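Long-range contacts in beta-porphyranase (PDB 4AWD), which hydrolyses the red-algal polysaccharide porphyran at linkages between beta-D-galactopyranose and alpha-L-galactopyranose-6-sulfate, releasing mostly a sulfated disaccharide: residues Asp178-Met183 with Met201-Asn206; Met232-Ala237 with Phe255-Lys260; Ser148-Leu153 with His283-Thr288. One frame throughout, in Å; residues are numbered along the deposited sequence.

Contact 1: Asp178-Met183 with Met201-Asn206; sequences DIIETM and MQMNSN
Asp-178 to Glu-181 pairs edge to edge with Asn-204 to Asn-206 in an antiparallel strand contact, buried for the most part and lying beside the catalytic centre of the GH16 domain. Asp-178 and Asn-206 form a hydrogen-bonded pair, Asp-178 N reaching Asn-206 O at 2.9 Å while Asn-206 N returns the bond to Asp-178 O. Further along, Glu-181 N meets Asn-204 O at 3.1 Å. Between these points the chain turns a corner at Ile-179: its carbonyl is taken by a side chain, Ser-205 OG, which donates to Ile-179 O at 2.8 Å from above the carbonyl plane. Ile-179 and Ile-180 both face Phe-151 of strand 149-163, a classic beta bulge. With Glu-176, the probable nucleophile, Asp-178 and Glu-181 spell the Glu-x-Asp-x-x-Glu signature of bulge-type GH16 enzymes, in which the extra residue keeps all three acidic side chains on one face; Glu-181 is the probable proton donor. Its backbone is held as well, since Asn-204 ND2 runs to Glu-181 O at 2.9 Å, nearly straight at 166° and within the plane of its own amide, while also serving Trp-199 O. On the acidic face, a water accepts from Asn-206 ND2 and donates to Glu-181 OE2 at 2.7 Å, with a weak link to Asp-178 OD2; Glu-181 OE1 bonds to Tyr-289 OH. Away from the acidic groups, Met-203 and Ile-180 add an apolar contact. Met-203 sets CG anti to its backbone N (chi1 -172°) and then bends at chi2 (67°), curling CE back to 3.6 Å from Ile-179 O. Its SD lies 4.3 Å from Ile-180 CD1, and Tyr-243 and Phe-255 pack against the Met-203 side chain.

Contact 2: Met232-Ala237 with Phe255-Lys260; sequences MTDPSA and FYYDGK
With chi1 at 176°, the Tyr-257 ring extends directly opposite its backbone N, out from the end of its strand toward the loop, and in Asp-234 a chi1 of -57° keeps the carboxylate beside the residue's own N-H, where both can meet the one phenol. The hydroxyl is gripped twice: it donates to the carboxylate, Tyr-257 OH to Asp-234 OD2 at 2.6 Å, and accepts from the backbone, Asp-234 N to Tyr-257 OH at 3.0 Å. OD2 sits at the ring edge, near the ring plane, and takes the bond on its anti side, somewhat out of the carboxylate plane. Thr-233 lies over one face. Its OG1 is above the ring centre, 3.3 Å from Tyr-257 CE1, and its CB makes a CH-pi contact at 4.2 Å from the centroid of the Tyr-257 ring. The opposite face meets Asp-258 OD2, displaced toward the rim. The two carboxylates come close, Asp-234 OD2 to Asp-258 OD2 at 4.2 Å, a pairing of like charges that the phenol proton and the bond from His-241 ND1 to Asp-258 OD2 may well ease; Asp-258 OD1 takes Thr-242 N. Tyr-257 to Lys-260 is a type I' turn, with positive phi at both Asp-258 and Gly-259. Lys-260 N closes it on Tyr-257 O at 2.9 Å, and Lys-260 NZ reaches that oxygen at 3.3 Å from the other face of its carbonyl plane. The turn makes the tight hairpin between strands 252-257 and 260-265; the tyrosine ties the loop leading to strand 241-249 to this hairpin, and Tyr-243 and His-241 of that strand meet its ring.

Contact 3: Ser148-Leu153 with His283-Thr288; sequences SSTFWL and HIVTET
Trp-152 lays one face of its indole over the CB of His-283, which stands 3.5 Å from the centroid of the six-membered ring in a CH-pi contact. With chi1 at 48°, CG sits between the backbone N and the carbonyl carbon, and the ring is turned over the neighbouring strand. The imidazole runs alongside at an oblique 58° to the indole, and its NE2 is bonded to Ser-72 OG. Val-285 CB comes to the indole edge, and its CG2 lies 3.6 Å from Trp-152 CZ2. Trp-152 NE1 sends a weak bond to Thr-150 OG1, whose own proton goes on to Val-285 O at 2.6 Å. Backbone pairing between strands 149-153 and 283-285 is antiparallel, and the backbone N of each of Trp-152 and His-283 donates to the other's carbonyl O. These are neighbouring strands of the GH16 beta-jelly roll: Trp-152 faces the catalytic side, touching Glu-176 and Asp-178, while Phe-151 and Ile-284 turn the other way, against Val-314 of strand 308-321. Past the strand end, Ser-148 and Glu-287 interlock. Ser-148 OG donates to Glu-287 OE1 at 2.8 Å and accepts from Glu-287 N at 2.7 Å, while Ser-148 N donates to Glu-287 O. Glu-287, a probable substrate-binding residue, is further oriented by a salt bridge from OE2 to Arg-79, and its OE1 bonds a glycerol.

In the fold
Contact 3 lies deepest, all its touching residues buried near the centre of the chain; contact 1 is buried beside it, and contact 2 is partly buried further out. Contacts 1 and 3 share a sheet: strands 149-163 and 168-182 are neighbours, joined through Ile-179 N to Phe-151 O and Ser-149 N to Thr-182 O, so together they span the catalytic face. Contact 2 does not touch contact 3 but abuts contact 1, where Thr-233 N probably bonds Met-201 O and Ser-236 packs on Thr-182. The chemistry follows: strand pairing with acidic and aromatic groups facing the cleft in contacts 1 and 3, one tyrosine anchoring a loop in contact 2.

Contact 1: Asp178-Met183 with Met201-Asn206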
loop_
_atom_site.group_PDB
_atom_site.type_symbol
_atom_site.label_atom_id
_atom_site.label_comp_id
_atom_site.label_asym_id
_atom_site.label_seq_id
_atom_site.Cartn_x
_atom_site.Cartn_y
_atom_site.Cartn_z
ATOM N N ASP A 178 2.758 -4.948 1.340
ATOM C CA ASP A 178 3.163 -3.727 0.641
ATOM C C ASP A 178 3.537 -4.078 -0.778
ATOM O O ASP A 178 4.534 -4.768 -1.007
ATOM C CB ASP A 178 4.361 -3.073 1.349
ATOM C CG ASP A 178 3.975 -2.435 2.673
ATOM O OD1 ASP A 178 3.064 -1.595 2.652
ATOM O OD2 ASP A 178 4.577 -2.769 3.722
ATOM N N ILE A 179 2.720 -3.632 -1.726
ATOM C CA ILE A 179 2.960 -3.938 -3.128
ATOM C C ILE A 179 3.965 -2.938 -3.699
ATOM O O ILE A 179 4.896 -3.323 -4.397
ATOM C CB ILE A 179 1.643 -4.023 -3.946
ATOM C CG1 ILE A 179 0.824 -5.229 -3.460
ATOM C CG2 ILE A 179 1.949 -4.156 -5.440
ATOM C CD1 ILE A 179 -0.621 -5.284 -3.908
ATOM N N ILE A 180 3.791 -1.658 -3.382
ATOM C CA ILE A 180 4.827 -0.668 -3.679
ATOM C C ILE A 180 4.870 0.443 -2.650
ATOM O O ILE A 180 3.825 0.952 -2.229
ATOM C CB ILE A 180 4.706 -0.072 -5.132
ATOM C CG1 ILE A 180 5.885 0.862 -5.456
ATOM C CG2 ILE A 180 3.327 0.631 -5.359
ATOM C CD1 ILE A 180 7.265 0.165 -5.481
ATOM N N GLU A 181 6.090 0.789 -2.244
ATOM C CA GLU A 181 6.398 2.063 -1.597
ATOM C C GLU A 181 7.463 2.754 -2.438
ATOM O O GLU A 181 8.438 2.122 -2.822
ATOM C CB GLU A 181 6.956 1.843 -0.187
ATOM C CG GLU A 181 6.049 1.119 0.789
ATOM C CD GLU A 181 6.708 0.916 2.137
ATOM O OE1 GLU A 181 6.871 1.915 2.878
ATOM O OE2 GLU A 181 7.080 -0.234 2.462
ATOM N N THR A 182 7.264 4.032 -2.765
ATOM C CA THR A 182 8.345 4.888 -3.291
ATOM C C THR A 182 8.093 6.305 -2.808
ATOM O O THR A 182 7.047 6.566 -2.195
ATOM C CB THR A 182 8.349 5.022 -4.800
ATOM O OG1 THR A 182 7.008 4.884 -5.271
ATOM C CG2 THR A 182 9.250 4.034 -5.448
ATOM N N MET A 183 9.031 7.204 -3.088
ATOM C CA MET A 183 8.765 8.633 -3.079
ATOM C C MET A 183 9.480 9.209 -4.296
ATOM O O MET A 183 10.438 8.609 -4.777
ATOM C CB MET A 183 9.226 9.303 -1.775
ATOM C CG MET A 183 10.712 9.231 -1.488
ATOM S SD MET A 183 11.180 10.078 0.042
ATOM C CE MET A 183 10.417 9.045 1.303
ATOM N N MET A 201 13.749 4.256 -7.503
ATOM C CA MET A 201 14.029 3.389 -8.665
ATOM C C MET A 201 14.148 1.914 -8.301
ATOM O O MET A 201 14.847 1.158 -8.986
ATOM C CB MET A 201 15.318 3.809 -9.390
ATOM C CG MET A 201 15.261 5.194 -9.980
ATOM S SD MET A 201 16.781 5.703 -10.789
ATOM C CE MET A 201 16.769 7.409 -10.266
ATOM N N GLN A 202 13.484 1.506 -7.228
ATOM C CA GLN A 202 13.570 0.128 -6.779
ATOM C C GLN A 202 12.165 -0.380 -6.483
ATOM O O GLN A 202 11.306 0.380 -6.035
ATOM C CB GLN A 202 14.505 -0.030 -5.547
ATOM C CG GLN A 202 15.973 0.506 -5.705
ATOM C CD GLN A 202 16.883 -0.353 -6.616
ATOM O OE1 GLN A 202 16.509 -1.464 -6.994
ATOM N NE2 GLN A 202 18.084 0.167 -6.966
ATOM N N MET A 203 11.930 -1.662 -6.755
ATOM C CA MET A 203 10.647 -2.302 -6.452
ATOM C C MET A 203 10.662 -2.619 -4.970
ATOM O O MET A 203 10.994 -3.737 -4.556
ATOM C CB MET A 203 10.483 -3.582 -7.288
ATOM C CG MET A 203 9.121 -4.275 -7.230
ATOM S SD MET A 203 7.806 -3.294 -7.980
ATOM C CE MET A 203 6.357 -4.248 -7.537
ATOM N N ASN A 204 10.353 -1.605 -4.164
ATOM C CA ASN A 204 10.221 -1.784 -2.721
ATOM C C ASN A 204 8.869 -2.398 -2.344
ATOM O O ASN A 204 7.858 -1.705 -2.245
ATOM C CB ASN A 204 10.442 -0.459 -1.993
ATOM C CG ASN A 204 11.582 0.331 -2.569
ATOM O OD1 ASN A 204 12.740 -0.095 -2.515
ATOM N ND2 ASN A 204 11.265 1.496 -3.133
ATOM N N SER A 205 8.859 -3.708 -2.156
ATOM C CA SER A 205 7.650 -4.420 -1.753
ATOM C C SER A 205 8.011 -5.052 -0.442
ATOM O O SER A 205 9.188 -5.033 -0.071
ATOM C CB SER A 205 7.292 -5.496 -2.769
ATOM O OG SER A 205 7.116 -4.919 -4.046
ATOM N N ASN A 206 7.028 -5.596 0.274
ATOM C CA ASN A 206 7.315 -6.142 1.580
ATOM C C ASN A 206 6.137 -6.891 2.176
ATOM O O ASN A 206 5.000 -6.744 1.720
ATOM C CB ASN A 206 7.735 -4.999 2.517
ATOM C CG ASN A 206 8.805 -5.408 3.522
ATOM O OD1 ASN A 206 9.132 -6.592 3.675
ATOM N ND2 ASN A 206 9.344 -4.415 4.234
HETATM O O HOH W 1 7.753 -1.894 4.499
#

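Contact 2: Met232-Ala237 with Phe255-Lys260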
loop_
_atom_site.group_PDB
_atom_site.type_symbol
_atom_site.label_atom_id
_atom_site.label_comp_id
_atom_site.label_asym_id
_atom_site.label_seq_id
_atom_site.Cartn_x
_atom_site.Cartn_y
_atom_site.Cartn_z
ATOM N N MET A 232 15.071 -3.671 -9.865
ATOM C CA MET A 232 15.333 -2.442 -10.629
ATOM C C MET A 232 14.084 -1.844 -11.255
ATOM O O MET A 232 13.314 -2.520 -11.936
ATOM C CB MET A 232 16.392 -2.678 -11.719
ATOM C CG MET A 232 17.751 -3.190 -11.207
ATOM S SD MET A 232 18.650 -1.982 -10.206
ATOM C CE MET A 232 19.343 -0.909 -11.486
ATOM N N THR A 233 13.920 -0.550 -11.060
ATOM C CA THR A 233 12.695 0.118 -11.434
ATOM C C THR A 233 12.995 1.499 -12.025
ATOM O O THR A 233 14.114 1.980 -11.936
ATOM C CB THR A 233 11.742 0.073 -10.202
ATOM O OG1 THR A 233 10.677 -0.863 -10.462
ATOM C CG2 THR A 233 11.219 1.417 -9.795
ATOM N N ASP A 234 12.023 2.111 -12.686
ATOM C CA ASP A 234 12.228 3.432 -13.274
ATOM C C ASP A 234 11.851 4.512 -12.262
ATOM O O ASP A 234 11.067 4.242 -11.356
ATOM C CB ASP A 234 11.384 3.576 -14.538
ATOM C CG ASP A 234 11.684 2.506 -15.554
ATOM O OD1 ASP A 234 12.787 2.532 -16.144
ATOM O OD2 ASP A 234 10.817 1.639 -15.764
ATOM N N PRO A 235 12.399 5.742 -12.418
ATOM C CA PRO A 235 12.090 6.814 -11.450
ATOM C C PRO A 235 10.567 6.961 -11.255
ATOM O O PRO A 235 9.838 7.227 -12.216
ATOM C CB PRO A 235 12.720 8.059 -12.086
ATOM C CG PRO A 235 13.807 7.531 -12.969
ATOM C CD PRO A 235 13.281 6.224 -13.503
ATOM N N SER A 236 10.098 6.750 -10.028
ATOM C CA SER A 236 8.667 6.551 -9.787
ATOM C C SER A 236 7.795 7.770 -10.123
ATOM O O SER A 236 6.638 7.621 -10.488
ATOM C CB SER A 236 8.420 6.075 -8.357
ATOM O OG SER A 236 8.977 6.983 -7.430
ATOM N N ALA A 237 8.373 8.964 -10.033
ATOM C CA ALA A 237 7.643 10.214 -10.298
ATOM C C ALA A 237 7.609 10.643 -11.767
ATOM O O ALA A 237 6.852 11.542 -12.134
ATOM C CB ALA A 237 8.200 11.332 -9.446
ATOM N N PHE A 255 5.821 -10.518 -6.827
ATOM C CA PHE A 255 5.678 -9.122 -7.247
ATOM C C PHE A 255 6.025 -8.834 -8.704
ATOM O O PHE A 255 6.965 -9.407 -9.264
ATOM C CB PHE A 255 6.443 -8.200 -6.294
ATOM C CG PHE A 255 5.999 -8.334 -4.874
ATOM C CD1 PHE A 255 4.898 -7.630 -4.418
ATOM C CD2 PHE A 255 6.657 -9.210 -4.004
ATOM C CE1 PHE A 255 4.453 -7.772 -3.100
ATOM C CE2 PHE A 255 6.228 -9.354 -2.685
ATOM C CZ PHE A 255 5.121 -8.627 -2.228
ATOM N N TYR A 256 5.246 -7.942 -9.311
ATOM C CA TYR A 256 5.372 -7.628 -10.732
ATOM C C TYR A 256 5.512 -6.132 -10.966
ATOM O O TYR A 256 4.772 -5.325 -10.408
ATOM C CB TYR A 256 4.186 -8.189 -11.518
ATOM C CG TYR A 256 4.128 -9.702 -11.492
ATOM C CD1 TYR A 256 3.690 -10.390 -10.349
ATOM C CD2 TYR A 256 4.529 -10.453 -12.605
ATOM C CE1 TYR A 256 3.655 -11.771 -10.313
ATOM C CE2 TYR A 256 4.496 -11.850 -12.577
ATOM C CZ TYR A 256 4.054 -12.497 -11.429
ATOM O OH TYR A 256 4.019 -13.872 -11.394
ATOM N N TYR A 257 6.495 -5.782 -11.777
ATOM C CA TYR A 257 6.689 -4.420 -12.198
ATOM C C TYR A 257 6.483 -4.400 -13.692
ATOM O O TYR A 257 7.103 -5.179 -14.388
ATOM C CB TYR A 257 8.111 -3.961 -11.863
ATOM C CG TYR A 257 8.438 -2.575 -12.353
ATOM C CD1 TYR A 257 7.712 -1.470 -11.894
ATOM C CD2 TYR A 257 9.464 -2.360 -13.270
ATOM C CE1 TYR A 257 8.000 -0.204 -12.324
ATOM C CE2 TYR A 257 9.762 -1.077 -13.718
ATOM C CZ TYR A 257 9.033 -0.002 -13.234
ATOM O OH TYR A 257 9.317 1.283 -13.649
ATOM N N ASP A 258 5.612 -3.520 -14.177
ATOM C CA ASP A 258 5.266 -3.448 -15.602
ATOM C C ASP A 258 4.990 -4.835 -16.255
ATOM O O ASP A 258 5.359 -5.098 -17.399
ATOM C CB ASP A 258 6.311 -2.618 -16.369
ATOM C CG ASP A 258 6.187 -1.109 -16.110
ATOM O OD1 ASP A 258 5.137 -0.650 -15.587
ATOM O OD2 ASP A 258 7.141 -0.369 -16.449
ATOM N N GLY A 259 4.327 -5.708 -15.497
ATOM C CA GLY A 259 3.933 -7.035 -15.965
ATOM C C GLY A 259 5.022 -8.102 -15.926
ATOM O O GLY A 259 4.797 -9.227 -16.362
ATOM N N LYS A 260 6.196 -7.771 -15.402
ATOM C CA LYS A 260 7.289 -8.728 -15.369
ATOM C C LYS A 260 7.562 -9.170 -13.946
ATOM O O LYS A 260 7.676 -8.342 -13.048
ATOM C CB LYS A 260 8.572 -8.115 -15.977
ATOM C CG LYS A 260 8.498 -7.785 -17.488
ATOM C CD LYS A 260 9.666 -6.874 -17.924
ATOM C CE LYS A 260 9.341 -5.362 -17.760
ATOM N NZ LYS A 260 9.672 -4.777 -16.413
#

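Contact 3: Ser148-Leu153 with His283-Thr288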
loop_
_atom_site.group_PDB
_atom_site.type_symbol
_atom_site.label_atom_id
_atom_site.label_comp_id
_atom_site.label_asym_id
_atom_site.label_seq_id
_atom_site.Cartn_x
_atom_site.Cartn_y
_atom_site.Cartn_z
ATOM N N SER A 148 5.463 9.600 0.549
ATOM C CA SER A 148 5.354 8.296 -0.101
ATOM C C SER A 148 4.220 8.265 -1.116
ATOM O O SER A 148 3.250 9.012 -0.993
ATOM C CB SER A 148 5.096 7.209 0.942
ATOM O OG SER A 148 3.835 7.437 1.566
ATOM N N SER A 149 4.374 7.407 -2.124
ATOM C CA SER A 149 3.274 6.981 -2.984
ATOM C C SER A 149 3.208 5.482 -2.765
ATOM O O SER A 149 4.196 4.796 -2.999
ATOM C CB SER A 149 3.569 7.275 -4.458
ATOM O OG SER A 149 3.770 8.659 -4.681
ATOM N N THR A 150 2.069 4.975 -2.297
ATOM C CA THR A 150 1.993 3.564 -1.938
ATOM C C THR A 150 0.711 2.884 -2.408
ATOM O O THR A 150 -0.286 3.537 -2.678
ATOM C CB THR A 150 2.118 3.343 -0.417
ATOM O OG1 THR A 150 1.040 4.003 0.244
ATOM C CG2 THR A 150 3.435 3.872 0.123
ATOM N N PHE A 151 0.777 1.556 -2.493
ATOM C CA PHE A 151 -0.348 0.692 -2.815
ATOM C C PHE A 151 -0.110 -0.582 -2.025
ATOM O O PHE A 151 0.908 -1.255 -2.227
ATOM C CB PHE A 151 -0.377 0.376 -4.321
ATOM C CG PHE A 151 -1.467 -0.590 -4.729
ATOM C CD1 PHE A 151 -2.803 -0.311 -4.466
ATOM C CD2 PHE A 151 -1.162 -1.763 -5.394
ATOM C CE1 PHE A 151 -3.822 -1.202 -4.845
ATOM C CE2 PHE A 151 -2.161 -2.646 -5.802
ATOM C CZ PHE A 151 -3.494 -2.377 -5.517
ATOM N N TRP A 152 -1.034 -0.904 -1.121
ATOM C CA TRP A 152 -0.868 -2.036 -0.220
ATOM C C TRP A 152 -2.164 -2.550 0.371
ATOM O O TRP A 152 -3.219 -1.926 0.241
ATOM C CB TRP A 152 0.102 -1.692 0.919
ATOM C CG TRP A 152 -0.125 -0.399 1.638
ATOM C CD1 TRP A 152 0.038 0.868 1.131
ATOM C CD2 TRP A 152 -0.481 -0.237 3.020
ATOM N NE1 TRP A 152 -0.220 1.808 2.110
ATOM C CE2 TRP A 152 -0.534 1.158 3.279
ATOM C CE3 TRP A 152 -0.758 -1.132 4.066
ATOM C CZ2 TRP A 152 -0.865 1.678 4.543
ATOM C CZ3 TRP A 152 -1.079 -0.617 5.330
ATOM C CH2 TRP A 152 -1.125 0.780 5.554
ATOM N N LEU A 153 -2.059 -3.697 1.029
ATOM C CA LEU A 153 -3.181 -4.325 1.718
ATOM C C LEU A 153 -2.795 -4.591 3.170
ATOM O O LEU A 153 -1.610 -4.780 3.486
ATOM C CB LEU A 153 -3.587 -5.642 1.043
ATOM C CG LEU A 153 -4.134 -5.576 -0.391
ATOM C CD1 LEU A 153 -2.980 -5.510 -1.349
ATOM C CD2 LEU A 153 -4.991 -6.768 -0.722
ATOM N N HIS A 283 -5.230 -0.514 1.164
ATOM C CA HIS A 283 -4.861 0.841 1.569
ATOM C C HIS A 283 -4.139 1.592 0.453
ATOM O O HIS A 283 -3.249 1.056 -0.202
ATOM C CB HIS A 283 -3.983 0.825 2.814
ATOM C CG HIS A 283 -4.640 1.410 4.031
ATOM N ND1 HIS A 283 -4.163 1.195 5.308
ATOM C CD2 HIS A 283 -5.730 2.205 4.166
ATOM C CE1 HIS A 283 -4.930 1.834 6.176
ATOM N NE2 HIS A 283 -5.887 2.454 5.509
ATOM N N ILE A 284 -4.521 2.833 0.223
ATOM C CA ILE A 284 -3.826 3.638 -0.768
ATOM C C ILE A 284 -3.413 4.927 -0.065
ATOM O O ILE A 284 -4.253 5.741 0.280
ATOM C CB ILE A 284 -4.687 3.905 -2.031
ATOM C CG1 ILE A 284 -5.380 2.618 -2.503
ATOM C CG2 ILE A 284 -3.807 4.482 -3.142
ATOM C CD1 ILE A 284 -6.343 2.774 -3.685
ATOM N N VAL A 285 -2.115 5.093 0.161
ATOM C CA VAL A 285 -1.643 6.031 1.178
ATOM C C VAL A 285 -0.490 6.933 0.734
ATOM O O VAL A 285 0.429 6.511 0.045
ATOM C CB VAL A 285 -1.217 5.272 2.458
ATOM C CG1 VAL A 285 -0.535 6.195 3.444
ATOM C CG2 VAL A 285 -2.427 4.615 3.103
ATOM N N THR A 286 -0.551 8.170 1.202
ATOM C CA THR A 286 0.456 9.195 0.967
ATOM C C THR A 286 0.982 9.635 2.348
ATOM O O THR A 286 0.237 10.189 3.164
ATOM C CB THR A 286 -0.224 10.345 0.187
ATOM O OG1 THR A 286 0.198 10.312 -1.188
ATOM C CG2 THR A 286 0.052 11.645 0.794
ATOM N N GLU A 287 2.254 9.347 2.644
ATOM C CA GLU A 287 2.714 9.515 4.017
ATOM C C GLU A 287 4.094 10.097 4.145
ATOM O O GLU A 287 4.829 10.345 3.159
ATOM C CB GLU A 287 2.669 8.190 4.781
ATOM C CG GLU A 287 3.974 7.410 4.761
ATOM C CD GLU A 287 3.730 5.912 4.653
ATOM O OE1 GLU A 287 3.298 5.475 3.562
ATOM O OE2 GLU A 287 3.953 5.185 5.657
ATOM N N THR A 288 4.442 10.386 5.381
ATOM C CA THR A 288 5.739 10.938 5.654
ATOM C C THR A 288 6.494 9.856 6.505
ATOM O O THR A 288 5.871 9.102 7.292
ATOM C CB THR A 288 5.507 12.390 6.252
ATOM O OG1 THR A 288 6.512 13.327 5.826
ATOM C CG2 THR A 288 5.384 12.379 7.670
HETATM O O HOH W 2 2.767 11.420 -2.361
#